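Local coordinates for protein glutamate receptor IIB,Glutamate receptor IIB (Drosophila melanogaster, PDB 4WXJ) that probably serves as the clamshell ligand-binding domain of a postsynaptic glutamate-gated ion channel subunit, with glutamate bound between its two lobes, at residues G18-F22 with T202-Y207; L116-L121 with A196-T202; S151-S155 with F221-H225. All coordinates share one frame; numbering follows the deposited sequence.

Contact 1. Residues G18-F22 with T202-Y207; sequences GKPYF and TNLQYY
Pro-20 lies over one face of the Tyr-206 ring. Its CD stands 3.8 Å from the centroid of the Tyr-206 ring, 14° off the normal, a CH-pi contact. CG of Pro-20 is 3.5 Å from Tyr-206 CD1, and CB reaches CE1, so three proline carbons follow one side of the ring. Chi1 of Tyr-206 (175°) turns CG away from its own backbone N and sends the ring out from the helix toward the loop. Its hydroxyl ends beside the base of Lys-19, with OH 3.6 Å from Lys-19 CB. An alanine in place of Tyr-206 would probably leave Pro-20 without its aromatic face and open a gap beside the Lys-19 methylenes.

The second grip is polar. Tyr-21 OH donates to Asn-203 OD1 over 2.7 Å. The phenol ring and the amide stand nearly perpendicular, and OD1 sits at the ring edge, in the ring plane. The donor is tilted 34° from the carbonyl plane. A water also donates to Lys-19 O at 3.1 Å and, weakly, to Asn-203 OD1. Together the two grips join the loop after strand 10-15, in lobe 1 of the clamshell, to helix 201-208 of lobe 2. This is an interlobe contact beside the glutamate site.

The next shell fixes these groups. Asn-203 ND2 is bonded to Asp-96, a glutamate-binding residue, which probably helps to fix the rotation of the amide. Thr-202 OG1 bonds to Tyr-226. A cis peptide before Pro-20 shapes the loop, and a classic beta bulge follows: Gly-18 O accepts from both Tyr-21 N and Phe-22 N. Phe-261 of helix 252-261 packs on both Pro-20 and Tyr-206.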
ATOM      1  N   GLY A  18       0.090   8.453  -4.859  1.00 24.67           N
ATOM      2  CA  GLY A  18       1.262   7.746  -4.384  1.00 25.65           C
ATOM      3  C   GLY A  18       1.839   6.882  -5.483  1.00 29.98           C
ATOM      4  O   GLY A  18       1.183   5.964  -5.974  1.00 24.43           O
ATOM      5  N   LYS A  19       3.070   7.184  -5.877  1.00 30.08           N
ATOM      6  CA  LYS A  19       3.716   6.468  -6.965  1.00 22.38           C
ATOM      7  C   LYS A  19       4.142   5.078  -6.512  1.00 19.34           C
ATOM      8  O   LYS A  19       4.406   4.870  -5.329  1.00 19.17           O
ATOM      9  CB  LYS A  19       4.924   7.251  -7.471  1.00 33.22           C
ATOM     10  CG  LYS A  19       4.569   8.577  -8.122  1.00 30.31           C
ATOM     11  CD  LYS A  19       5.814   9.373  -8.464  1.00 43.57           C
ATOM     12  CE  LYS A  19       5.469  10.648  -9.216  1.00 54.84           C
ATOM     13  NZ  LYS A  19       6.659  11.525  -9.402  1.00 53.56           N
ATOM     14  N   PRO A  20       4.224   4.122  -7.452  1.00 21.86           N
ATOM     15  CA  PRO A  20       3.938   4.241  -8.887  1.00 20.44           C
ATOM     16  C   PRO A  20       2.499   3.886  -9.262  1.00 26.46           C
ATOM     17  O   PRO A  20       2.216   3.638 -10.434  1.00 28.64           O
ATOM     18  CB  PRO A  20       4.915   3.243  -9.505  1.00 21.70           C
ATOM     19  CG  PRO A  20       5.008   2.160  -8.486  1.00 21.00           C
ATOM     20  CD  PRO A  20       4.845   2.823  -7.134  1.00 29.06           C
ATOM     21  N   TYR A  21       1.600   3.873  -8.284  1.00 21.46           N
ATOM     22  CA  TYR A  21       0.241   3.393  -8.512  1.00 23.64           C
ATOM     23  C   TYR A  21      -0.660   4.462  -9.116  1.00 27.04           C
ATOM     24  O   TYR A  21      -1.417   4.191 -10.048  1.00 21.85           O
ATOM     25  CB  TYR A  21      -0.359   2.885  -7.198  1.00 26.44           C
ATOM     26  CG  TYR A  21       0.518   1.866  -6.512  1.00 22.36           C
ATOM     27  CD1 TYR A  21       0.485   0.529  -6.884  1.00 19.11           C
ATOM     28  CD2 TYR A  21       1.391   2.243  -5.500  1.00 19.08           C
ATOM     29  CE1 TYR A  21       1.291  -0.405  -6.264  1.00 24.85           C
ATOM     30  CE2 TYR A  21       2.200   1.317  -4.876  1.00 25.07           C
ATOM     31  CZ  TYR A  21       2.151  -0.006  -5.264  1.00 21.56           C
ATOM     32  OH  TYR A  21       2.951  -0.933  -4.640  1.00 25.70           O
ATOM     33  N   PHE A  22      -0.572   5.676  -8.585  1.00 23.71           N
ATOM     34  CA  PHE A  22      -1.450   6.760  -9.005  1.00 23.40           C
ATOM     35  C   PHE A  22      -0.817   8.107  -8.681  1.00 20.19           C
ATOM     36  O   PHE A  22      -0.471   8.375  -7.532  1.00 22.23           O
ATOM     37  CB  PHE A  22      -2.811   6.629  -8.318  1.00 20.11           C
ATOM     38  CG  PHE A  22      -3.846   7.590  -8.821  1.00 24.52           C
ATOM     39  CD1 PHE A  22      -4.014   8.827  -8.221  1.00 31.96           C
ATOM     40  CD2 PHE A  22      -4.661   7.252  -9.886  1.00 28.05           C
ATOM     41  CE1 PHE A  22      -4.970   9.709  -8.680  1.00 29.43           C
ATOM     42  CE2 PHE A  22      -5.620   8.129 -10.349  1.00 25.56           C
ATOM     43  CZ  PHE A  22      -5.776   9.359  -9.743  1.00 30.04           C
ATOM     44  N   THR A 202       6.790  -4.541  -2.264  1.00 15.16           N
ATOM     45  CA  THR A 202       6.505  -3.865  -3.522  1.00 10.75           C
ATOM     46  C   THR A 202       7.022  -2.434  -3.495  1.00 16.15           C
ATOM     47  O   THR A 202       7.824  -2.027  -4.340  1.00 13.19           O
ATOM     48  CB  THR A 202       4.996  -3.845  -3.813  1.00 29.04           C
ATOM     49  OG1 THR A 202       4.289  -3.410  -2.643  1.00 21.12           O
ATOM     50  CG2 THR A 202       4.518  -5.228  -4.201  1.00 20.86           C
ATOM     51  N   ASN A 203       6.557  -1.677  -2.509  1.00 19.16           N
ATOM     52  CA  ASN A 203       6.937  -0.278  -2.371  1.00 23.46           C
ATOM     53  C   ASN A 203       8.417  -0.134  -2.052  1.00 13.86           C
ATOM     54  O   ASN A 203       9.064   0.814  -2.494  1.00 17.31           O
ATOM     55  CB  ASN A 203       6.097   0.390  -1.283  1.00 16.67           C
ATOM     56  CG  ASN A 203       4.613   0.343  -1.585  1.00 30.02           C
ATOM     57  OD1 ASN A 203       4.205   0.433  -2.742  1.00 26.71           O
ATOM     58  ND2 ASN A 203       3.799   0.195  -0.546  1.00 25.64           N
ATOM     59  N   LEU A 204       8.947  -1.077  -1.281  1.00 14.36           N
ATOM     60  CA  LEU A 204      10.359  -1.069  -0.927  1.00 14.09           C
ATOM     61  C   LEU A 204      11.217  -1.207  -2.177  1.00 16.86           C
ATOM     62  O   LEU A 204      12.200  -0.486  -2.345  1.00 24.96           O
ATOM     63  CB  LEU A 204      10.677  -2.196   0.059  1.00 16.57           C
ATOM     64  CG  LEU A 204      12.046  -2.109   0.744  1.00 19.37           C
ATOM     65  CD1 LEU A 204      11.982  -2.730   2.129  1.00 30.48           C
ATOM     66  CD2 LEU A 204      13.129  -2.787  -0.080  1.00 28.74           C
ATOM     67  N   GLN A 205      10.839  -2.139  -3.048  1.00 23.95           N
ATOM     68  CA  GLN A 205      11.560  -2.359  -4.297  1.00 33.15           C
ATOM     69  C   GLN A 205      11.562  -1.093  -5.140  1.00 25.80           C
ATOM     70  O   GLN A 205      12.590  -0.710  -5.697  1.00 28.10           O
ATOM     71  CB  GLN A 205      10.932  -3.507  -5.090  1.00 33.38           C
ATOM     72  CG  GLN A 205      11.664  -3.830  -6.394  1.00 46.27           C
ATOM     73  CD  GLN A 205      10.887  -4.774  -7.293  1.00 57.39           C
ATOM     74  OE1 GLN A 205       9.716  -5.066  -7.049  1.00 57.76           O
ATOM     75  NE2 GLN A 205      11.540  -5.255  -8.344  1.00 62.48           N
ATOM     76  N   TYR A 206      10.402  -0.450  -5.230  1.00 20.16           N
ATOM     77  CA  TYR A 206      10.258   0.759  -6.029  1.00 19.25           C
ATOM     78  C   TYR A 206      11.220   1.854  -5.586  1.00 17.27           C
ATOM     79  O   TYR A 206      11.859   2.498  -6.418  1.00 22.20           O
ATOM     80  CB  TYR A 206       8.827   1.286  -5.956  1.00 18.70           C
ATOM     81  CG  TYR A 206       8.650   2.608  -6.664  1.00 20.86           C
ATOM     82  CD1 TYR A 206       8.446   2.660  -8.037  1.00 24.29           C
ATOM     83  CD2 TYR A 206       8.698   3.806  -5.963  1.00 22.31           C
ATOM     84  CE1 TYR A 206       8.289   3.867  -8.690  1.00 30.29           C
ATOM     85  CE2 TYR A 206       8.541   5.017  -6.609  1.00 28.33           C
ATOM     86  CZ  TYR A 206       8.338   5.042  -7.972  1.00 29.05           C
ATOM     87  OH  TYR A 206       8.181   6.244  -8.619  1.00 25.60           O
ATOM     88  N   TYR A 207      11.321   2.059  -4.276  1.00 15.04           N
ATOM     89  CA  TYR A 207      12.109   3.161  -3.736  1.00 20.88           C
ATOM     90  C   TYR A 207      13.595   2.831  -3.628  1.00 19.27           C
ATOM     91  O   TYR A 207      14.440   3.704  -3.821  1.00 22.77           O
ATOM     92  CB  TYR A 207      11.568   3.576  -2.364  1.00 20.75           C
ATOM     93  CG  TYR A 207      10.346   4.464  -2.448  1.00 13.83           C
ATOM     94  CD1 TYR A 207      10.466   5.805  -2.789  1.00 23.36           C
ATOM     95  CD2 TYR A 207       9.078   3.968  -2.179  1.00 15.76           C
ATOM     96  CE1 TYR A 207       9.357   6.624  -2.868  1.00 32.04           C
ATOM     97  CE2 TYR A 207       7.962   4.779  -2.254  1.00 27.99           C
ATOM     98  CZ  TYR A 207       8.108   6.108  -2.600  1.00 36.11           C
ATOM     99  OH  TYR A 207       7.003   6.924  -2.678  1.00 39.47           O
TER
HETATM  100  O   HOH W   1       4.915   3.202  -2.822  1.00 51.13           O

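Contact 2. Residues L116-L121 with A196-T202; sequences LGISIL and AFLMETT. With GLU (glutamic acid), chain C.
Strands 116-121 and 196-200 run antiparallel as neighbours in the mixed sheet of lobe 2, and Ser-119 and Met-199 form one of their hydrogen-bonded pairs. Ser-119 N reaches Met-199 O at 2.8 Å, and Met-199 N returns to Ser-119 O. Leu-121 and Phe-197 make the next such pair. Ile-120 and Leu-198 form the non-hydrogen-bonded pair between them. Their side chains lie side by side on the opposite face, with Ile-120 CG1 3.7 Å from Leu-198 CD2.

On the face of Ser-119 and Leu-121, the Met-199 side chain crosses that of Leu-121 obliquely. Chi1 of Met-199 (64°) sets CG between the backbone N and the carbonyl carbon, and the extended chi2 then carries SD to 3.6 Å from Leu-121 CB. Helix 181-191 packs against this face.

The pairing leads into the glutamate site. Glu-200 stands at the N-cap position of helix 201-208 and reaches the ligand with its carboxylate. The ligand N donates to Glu-200 OE1 at 2.9 Å and more weakly to Glu-200 OE2. Thr-98 bonds to OE2 and Tyr-226 to OE1, so both oxygens have protein partners that help hold the group. Leu-116 CD1 lies 3.5 Å from Glu-200 CD and flanks the acidic chain.

At the start of the helix, Thr-201 binds Gly-117 with its backbone N and its hydroxyl, beyond the last strand pair. Gly-117 N donates to Thr-201 OG1 at 3.0 Å, while Thr-201 N donates to Gly-117 O at 2.8 Å. Leu-116 CB rests 3.8 Å from Thr-202 CG2.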
ATOM      1  N   LEU A 116       2.471  -9.945  -2.072  1.00 14.06           N
ATOM      2  CA  LEU A 116       3.630  -9.231  -1.560  1.00 14.34           C
ATOM      3  C   LEU A 116       3.968  -9.680  -0.143  1.00 16.82           C
ATOM      4  O   LEU A 116       3.321 -10.570   0.414  1.00 13.61           O
ATOM      5  CB  LEU A 116       3.369  -7.720  -1.579  1.00 13.65           C
ATOM      6  CG  LEU A 116       2.063  -7.295  -0.904  1.00 13.37           C
ATOM      7  CD1 LEU A 116       2.253  -6.032  -0.081  1.00 21.39           C
ATOM      8  CD2 LEU A 116       0.969  -7.093  -1.944  1.00 16.54           C
ATOM      9  N   GLY A 117       4.987  -9.050   0.430  1.00 14.69           N
ATOM     10  CA  GLY A 117       5.356  -9.279   1.810  1.00 18.74           C
ATOM     11  C   GLY A 117       5.782  -7.982   2.465  1.00 19.73           C
ATOM     12  O   GLY A 117       5.576  -6.899   1.914  1.00 10.65           O
ATOM     13  N   ILE A 118       6.380  -8.105   3.644  1.00 16.48           N
ATOM     14  CA  ILE A 118       6.883  -6.967   4.400  1.00 15.77           C
ATOM     15  C   ILE A 118       8.387  -7.122   4.588  1.00 21.09           C
ATOM     16  O   ILE A 118       8.892  -8.238   4.713  1.00  9.70           O
ATOM     17  CB  ILE A 118       6.190  -6.856   5.776  1.00 15.52           C
ATOM     18  CG1 ILE A 118       4.686  -6.625   5.600  1.00 16.03           C
ATOM     19  CG2 ILE A 118       6.802  -5.728   6.606  1.00 15.77           C
ATOM     20  CD1 ILE A 118       3.887  -6.802   6.879  1.00 20.00           C
ATOM     21  N   SER A 119       9.104  -6.004   4.600  1.00 19.38           N
ATOM     22  CA  SER A 119      10.532  -6.038   4.873  1.00 17.10           C
ATOM     23  C   SER A 119      10.996  -4.704   5.444  1.00 20.40           C
ATOM     24  O   SER A 119      10.181  -3.832   5.756  1.00 17.45           O
ATOM     25  CB  SER A 119      11.314  -6.385   3.605  1.00 27.22           C
ATOM     26  OG  SER A 119      12.632  -6.804   3.923  1.00 24.78           O
ATOM     27  N   ILE A 120      12.311  -4.557   5.579  1.00 22.24           N
ATOM     28  CA  ILE A 120      12.900  -3.411   6.261  1.00 27.10           C
ATOM     29  C   ILE A 120      13.701  -2.540   5.297  1.00 21.03           C
ATOM     30  O   ILE A 120      14.669  -3.000   4.695  1.00 24.47           O
ATOM     31  CB  ILE A 120      13.824  -3.868   7.408  1.00 21.53           C
ATOM     32  CG1 ILE A 120      13.078  -4.800   8.369  1.00 21.10           C
ATOM     33  CG2 ILE A 120      14.375  -2.662   8.166  1.00 20.70           C
ATOM     34  CD1 ILE A 120      13.993  -5.589   9.282  1.00 24.43           C
ATOM     35  N   LEU A 121      13.293  -1.280   5.158  1.00 23.79           N
ATOM     36  CA  LEU A 121      14.058  -0.306   4.385  1.00 17.85           C
ATOM     37  C   LEU A 121      15.026   0.410   5.314  1.00 30.72           C
ATOM     38  O   LEU A 121      14.620   0.962   6.340  1.00 19.55           O
ATOM     39  CB  LEU A 121      13.136   0.703   3.695  1.00 25.81           C
ATOM     40  CG  LEU A 121      13.843   1.804   2.896  1.00 22.29           C
ATOM     41  CD1 LEU A 121      14.605   1.217   1.721  1.00 21.82           C
ATOM     42  CD2 LEU A 121      12.849   2.851   2.421  1.00 29.30           C
ATOM     43  N   ALA A 196      14.954   3.048  10.554  1.00 19.92           N
ATOM     44  CA  ALA A 196      14.620   2.055   9.543  1.00 12.02           C
ATOM     45  C   ALA A 196      13.109   2.032   9.343  1.00 30.76           C
ATOM     46  O   ALA A 196      12.348   2.250  10.283  1.00 20.63           O
ATOM     47  CB  ALA A 196      15.133   0.692   9.948  1.00 14.14           C
ATOM     48  N   PHE A 197      12.679   1.770   8.115  1.00 23.70           N
ATOM     49  CA  PHE A 197      11.268   1.852   7.766  1.00 19.58           C
ATOM     50  C   PHE A 197      10.728   0.478   7.390  1.00 18.28           C
ATOM     51  O   PHE A 197      11.208  -0.156   6.451  1.00 18.22           O
ATOM     52  CB  PHE A 197      11.067   2.846   6.618  1.00 19.99           C
ATOM     53  CG  PHE A 197       9.627   3.178   6.337  1.00 24.94           C
ATOM     54  CD1 PHE A 197       8.794   3.626   7.348  1.00 33.35           C
ATOM     55  CD2 PHE A 197       9.116   3.068   5.054  1.00 27.11           C
ATOM     56  CE1 PHE A 197       7.472   3.939   7.089  1.00 31.84           C
ATOM     57  CE2 PHE A 197       7.797   3.382   4.790  1.00 23.09           C
ATOM     58  CZ  PHE A 197       6.974   3.817   5.808  1.00 27.79           C
ATOM     59  N   LEU A 198       9.739   0.018   8.149  1.00 16.38           N
ATOM     60  CA  LEU A 198       9.079  -1.249   7.871  1.00 15.98           C
ATOM     61  C   LEU A 198       7.956  -1.017   6.869  1.00 21.46           C
ATOM     62  O   LEU A 198       7.036  -0.234   7.118  1.00 15.73           O
ATOM     63  CB  LEU A 198       8.548  -1.863   9.165  1.00 19.16           C
ATOM     64  CG  LEU A 198       9.624  -2.450  10.078  1.00 25.60           C
ATOM     65  CD1 LEU A 198       9.299  -2.171  11.532  1.00 31.16           C
ATOM     66  CD2 LEU A 198       9.776  -3.943   9.837  1.00 24.43           C
ATOM     67  N   MET A 199       8.041  -1.693   5.728  1.00 20.84           N
ATOM     68  CA  MET A 199       7.134  -1.430   4.619  1.00 11.66           C
ATOM     69  C   MET A 199       6.944  -2.663   3.752  1.00 14.17           C
ATOM     70  O   MET A 199       7.621  -3.674   3.927  1.00 13.68           O
ATOM     71  CB  MET A 199       7.665  -0.275   3.768  1.00 17.50           C
ATOM     72  CG  MET A 199       8.991  -0.574   3.088  1.00 23.10           C
ATOM     73  SD  MET A 199       9.776   0.890   2.380  1.00 27.32           S
ATOM     74  CE  MET A 199       8.514   1.449   1.237  1.00 24.79           C
ATOM     75  N   GLU A 200       6.016  -2.561   2.810  1.00 10.16           N
ATOM     76  CA  GLU A 200       5.701  -3.664   1.921  1.00 10.78           C
ATOM     77  C   GLU A 200       6.757  -3.790   0.827  1.00 15.06           C
ATOM     78  O   GLU A 200       7.290  -2.788   0.345  1.00 10.81           O
ATOM     79  CB  GLU A 200       4.306  -3.464   1.332  1.00 10.91           C
ATOM     80  CG  GLU A 200       3.215  -3.599   2.390  1.00 13.74           C
ATOM     81  CD  GLU A 200       1.846  -3.160   1.908  1.00 24.60           C
ATOM     82  OE1 GLU A 200       1.769  -2.422   0.906  1.00 16.99           O
ATOM     83  OE2 GLU A 200       0.844  -3.553   2.542  1.00 24.07           O
ATOM     84  N   THR A 201       7.062  -5.030   0.454  1.00 15.38           N
ATOM     85  CA  THR A 201       8.181  -5.327  -0.437  1.00 18.67           C
ATOM     86  C   THR A 201       8.030  -4.679  -1.811  1.00 24.22           C
ATOM     87  O   THR A 201       9.022  -4.311  -2.444  1.00 20.55           O
ATOM     88  CB  THR A 201       8.346  -6.843  -0.615  1.00 15.04           C
ATOM     89  OG1 THR A 201       7.090  -7.422  -0.988  1.00 14.24           O
ATOM     90  CG2 THR A 201       8.824  -7.473   0.681  1.00 21.94           C
ATOM     91  N   THR A 202       6.790  -4.541  -2.264  1.00 15.16           N
ATOM     92  CA  THR A 202       6.505  -3.865  -3.522  1.00 10.75           C
ATOM     93  C   THR A 202       7.022  -2.434  -3.495  1.00 16.15           C
ATOM     94  O   THR A 202       7.824  -2.027  -4.340  1.00 13.19           O
ATOM     95  CB  THR A 202       4.996  -3.845  -3.813  1.00 29.04           C
ATOM     96  OG1 THR A 202       4.289  -3.410  -2.643  1.00 21.12           O
ATOM     97  CG2 THR A 202       4.518  -5.228  -4.201  1.00 20.86           C
TER
HETATM   98  N   GLU C 301      -0.729  -1.144   1.509  1.00 15.97           N
HETATM   99  CA  GLU C 301      -0.832  -0.697   2.926  1.00 13.27           C
HETATM  100  C   GLU C 301      -2.292  -0.493   3.313  1.00 20.41           C
HETATM  101  O   GLU C 301      -3.192  -0.841   2.548  1.00 17.46           O
HETATM  102  CB  GLU C 301      -0.037   0.590   3.134  1.00 14.41           C
HETATM  103  CG  GLU C 301       1.473   0.406   3.122  1.00 19.12           C
HETATM  104  CD  GLU C 301       2.035  -0.096   4.446  1.00 17.37           C
HETATM  105  OE1 GLU C 301       3.233  -0.447   4.481  1.00 22.62           O
HETATM  106  OE2 GLU C 301       1.292  -0.136   5.453  1.00 22.59           O
HETATM  107  OXT GLU C 301      -2.608   0.016   4.391  1.00 18.23           O

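Contact 3. Residues S151-S155 with F221-H225; sequences SVYFS and FGEKH
CG of Tyr-153 lies opposite its backbone N (chi1 172°), which sends the ring toward the strand. Chi1 of Phe-221 (52°) puts CG between its own backbone N and carbonyl carbon, which directs the ring at Tyr-153. The rings meet obliquely, with centroids 5.4 Å apart and planes at 44°. CE1 of Tyr-153 is 3.6 Å from Phe-221 CE1, and Tyr-153 OH lies 3.4 Å from Phe-221 CD1. That hydroxyl has a weak hydrogen bond to Asn-162 elsewhere in the lobe.

Phe-154 adds a third ring. Its CZ comes 4.1 Å from Phe-221 CE1, while Tyr-153 CD1 sits over the centre of one Phe-154 face. The cluster joins helix 149-155 of lobe 2 to strand 214-230 near the corner at Gly-222. The start of this helix supplies Ala-149 and Thr-150 to the bound glutamate. Ile-118 and Leu-198, from two other strands of the sheet, also pack on these aromatic rings.

At the corner, Gly-222 CA approaches Tyr-153 CE2 to 4.0 Å. The lack of a side chain at Gly-222 lets the ring come this near. Past it, Lys-224 arrives from the strand at about a right angle to the tyrosine. Its CE comes within 3.7 Å of Tyr-153 CD2. NZ lies at the ring edge, in the plane, 3.8 Å from Tyr-153 CD2. Lys-224 also touches Thr-98, a glutamate-binding residue on the lobe 1 side.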
ATOM      1  N   SER A 151       1.286  -1.868   9.964  1.00 17.47           N
ATOM      2  CA  SER A 151       1.008  -1.719  11.391  1.00 21.34           C
ATOM      3  C   SER A 151       0.148  -2.874  11.887  1.00 17.45           C
ATOM      4  O   SER A 151       0.341  -3.368  12.999  1.00 20.30           O
ATOM      5  CB  SER A 151       0.304  -0.393  11.682  1.00 16.25           C
ATOM      6  OG  SER A 151       1.221   0.685  11.675  1.00 40.86           O
ATOM      7  N   VAL A 152      -0.806  -3.292  11.058  1.00 17.88           N
ATOM      8  CA  VAL A 152      -1.700  -4.390  11.409  1.00 14.23           C
ATOM      9  C   VAL A 152      -0.923  -5.685  11.599  1.00 16.25           C
ATOM     10  O   VAL A 152      -1.257  -6.490  12.468  1.00 20.82           O
ATOM     11  CB  VAL A 152      -2.790  -4.603  10.332  1.00 15.92           C
ATOM     12  CG1 VAL A 152      -3.634  -5.837  10.649  1.00 22.06           C
ATOM     13  CG2 VAL A 152      -3.675  -3.371  10.216  1.00 28.34           C
ATOM     14  N   TYR A 153       0.108  -5.888  10.782  1.00 15.21           N
ATOM     15  CA  TYR A 153       0.900  -7.112  10.850  1.00 12.89           C
ATOM     16  C   TYR A 153       1.513  -7.289  12.235  1.00 14.55           C
ATOM     17  O   TYR A 153       1.569  -8.397  12.761  1.00 13.73           O
ATOM     18  CB  TYR A 153       2.005  -7.105   9.788  1.00 14.42           C
ATOM     19  CG  TYR A 153       2.979  -8.258   9.926  1.00 14.17           C
ATOM     20  CD1 TYR A 153       4.138  -8.128  10.681  1.00 17.90           C
ATOM     21  CD2 TYR A 153       2.735  -9.477   9.308  1.00 14.37           C
ATOM     22  CE1 TYR A 153       5.028  -9.179  10.817  1.00 19.37           C
ATOM     23  CE2 TYR A 153       3.621 -10.535   9.437  1.00 18.77           C
ATOM     24  CZ  TYR A 153       4.764 -10.380  10.193  1.00 21.59           C
ATOM     25  OH  TYR A 153       5.644 -11.429  10.323  1.00 26.47           O
ATOM     26  N   PHE A 154       1.970  -6.188  12.822  1.00 12.12           N
ATOM     27  CA  PHE A 154       2.616  -6.232  14.129  1.00 17.77           C
ATOM     28  C   PHE A 154       1.614  -6.115  15.275  1.00 19.51           C
ATOM     29  O   PHE A 154       1.718  -6.834  16.267  1.00 21.50           O
ATOM     30  CB  PHE A 154       3.662  -5.121  14.232  1.00 17.53           C
ATOM     31  CG  PHE A 154       4.838  -5.315  13.318  1.00 19.22           C
ATOM     32  CD1 PHE A 154       5.852  -6.197  13.652  1.00 13.42           C
ATOM     33  CD2 PHE A 154       4.929  -4.617  12.124  1.00 17.29           C
ATOM     34  CE1 PHE A 154       6.933  -6.381  12.812  1.00 21.36           C
ATOM     35  CE2 PHE A 154       6.009  -4.796  11.281  1.00 15.09           C
ATOM     36  CZ  PHE A 154       7.012  -5.679  11.625  1.00 24.74           C
ATOM     37  N   SER A 155       0.643  -5.221  15.139  1.00 17.49           N
ATOM     38  CA  SER A 155      -0.292  -4.952  16.230  1.00 23.03           C
ATOM     39  C   SER A 155      -1.231  -6.132  16.503  1.00 25.80           C
ATOM     40  O   SER A 155      -1.712  -6.296  17.624  1.00 19.20           O
ATOM     41  CB  SER A 155      -1.112  -3.692  15.930  1.00 14.57           C
ATOM     42  OG  SER A 155      -1.960  -3.877  14.810  1.00 18.51           O
ATOM     43  N   PHE A 221       9.035 -11.075   4.840  1.00 17.41           N
ATOM     44  CA  PHE A 221       8.221 -11.895   5.730  1.00 11.06           C
ATOM     45  C   PHE A 221       6.755 -11.493   5.629  1.00 21.75           C
ATOM     46  O   PHE A 221       6.432 -10.364   5.259  1.00 18.45           O
ATOM     47  CB  PHE A 221       8.707 -11.781   7.178  1.00 13.90           C
ATOM     48  CG  PHE A 221       8.831 -10.369   7.673  1.00 14.32           C
ATOM     49  CD1 PHE A 221       7.743  -9.714   8.225  1.00 16.26           C
ATOM     50  CD2 PHE A 221      10.043  -9.700   7.600  1.00 22.64           C
ATOM     51  CE1 PHE A 221       7.859  -8.415   8.686  1.00 19.57           C
ATOM     52  CE2 PHE A 221      10.163  -8.401   8.060  1.00 15.91           C
ATOM     53  CZ  PHE A 221       9.070  -7.759   8.603  1.00 21.13           C
ATOM     54  N   GLY A 222       5.876 -12.436   5.956  1.00 14.33           N
ATOM     55  CA  GLY A 222       4.445 -12.218   5.868  1.00 18.43           C
ATOM     56  C   GLY A 222       3.906 -12.538   4.486  1.00 15.27           C
ATOM     57  O   GLY A 222       4.661 -12.611   3.516  1.00 16.65           O
ATOM     58  N   GLU A 223       2.592 -12.734   4.409  1.00 17.89           N
ATOM     59  CA  GLU A 223       1.897 -12.972   3.146  1.00 18.09           C
ATOM     60  C   GLU A 223       0.742 -11.991   3.002  1.00 20.17           C
ATOM     61  O   GLU A 223      -0.313 -12.178   3.609  1.00 30.47           O
ATOM     62  CB  GLU A 223       1.368 -14.408   3.071  1.00 30.46           C
ATOM     63  CG  GLU A 223       2.438 -15.484   3.007  1.00 27.82           C
ATOM     64  CD  GLU A 223       1.844 -16.883   2.938  1.00 42.16           C
ATOM     65  OE1 GLU A 223       0.743 -17.041   2.365  1.00 24.88           O
ATOM     66  OE2 GLU A 223       2.474 -17.823   3.466  1.00 36.55           O
ATOM     67  N   LYS A 224       0.945 -10.951   2.200  1.00 18.54           N
ATOM     68  CA  LYS A 224      -0.061  -9.908   2.028  1.00 16.37           C
ATOM     69  C   LYS A 224      -0.507  -9.814   0.572  1.00 11.37           C
ATOM     70  O   LYS A 224       0.193 -10.271  -0.332  1.00 15.68           O
ATOM     71  CB  LYS A 224       0.485  -8.563   2.516  1.00 12.20           C
ATOM     72  CG  LYS A 224       1.025  -8.591   3.944  1.00 19.40           C
ATOM     73  CD  LYS A 224      -0.026  -9.037   4.964  1.00 36.15           C
ATOM     74  CE  LYS A 224       0.595  -9.310   6.328  1.00 47.05           C
ATOM     75  NZ  LYS A 224      -0.326 -10.080   7.214  1.00 49.10           N
ATOM     76  N   HIS A 225      -1.680  -9.220   0.360  1.00 11.86           N
ATOM     77  CA  HIS A 225      -2.280  -9.131  -0.967  1.00 14.46           C
ATOM     78  C   HIS A 225      -2.893  -7.759  -1.215  1.00 18.79           C
ATOM     79  O   HIS A 225      -3.497  -7.174  -0.315  1.00 16.25           O
ATOM     80  CB  HIS A 225      -3.370 -10.195  -1.145  1.00 22.13           C
ATOM     81  CG  HIS A 225      -2.993 -11.556  -0.640  1.00 25.96           C
ATOM     82  ND1 HIS A 225      -2.277 -12.452  -1.393  1.00 47.89           N
ATOM     83  CD2 HIS A 225      -3.258 -12.168   0.540  1.00 39.77           C
ATOM     84  CE1 HIS A 225      -2.100 -13.567  -0.695  1.00 40.40           C
ATOM     85  NE2 HIS A 225      -2.685 -13.419   0.473  1.00 49.57           N
TER

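How the contacts relate
Contacts 1 and 2 share Thr-202 and helix 201-208, and their centres are 11 Å apart. Leu-204 joins them further: its CD1 packs 3.6 Å from Leu-121 N. Contacts 2 and 3 meet in the lobe 2 sheet, with centres 10 Å apart. There Ile-118 N probably bonds to Phe-221 O (2.8 Å) and Leu-116 N to Lys-224 O (2.9 Å). Contacts 1 and 3 do not touch; their centres lie about 17 Å apart. Contact 2 reaches the glutamate directly through Glu-200. In contact 1 the Asn-203 side chain is about 4 Å from the ligand, and in contact 3 that of Lys-224 is about 8 Å away.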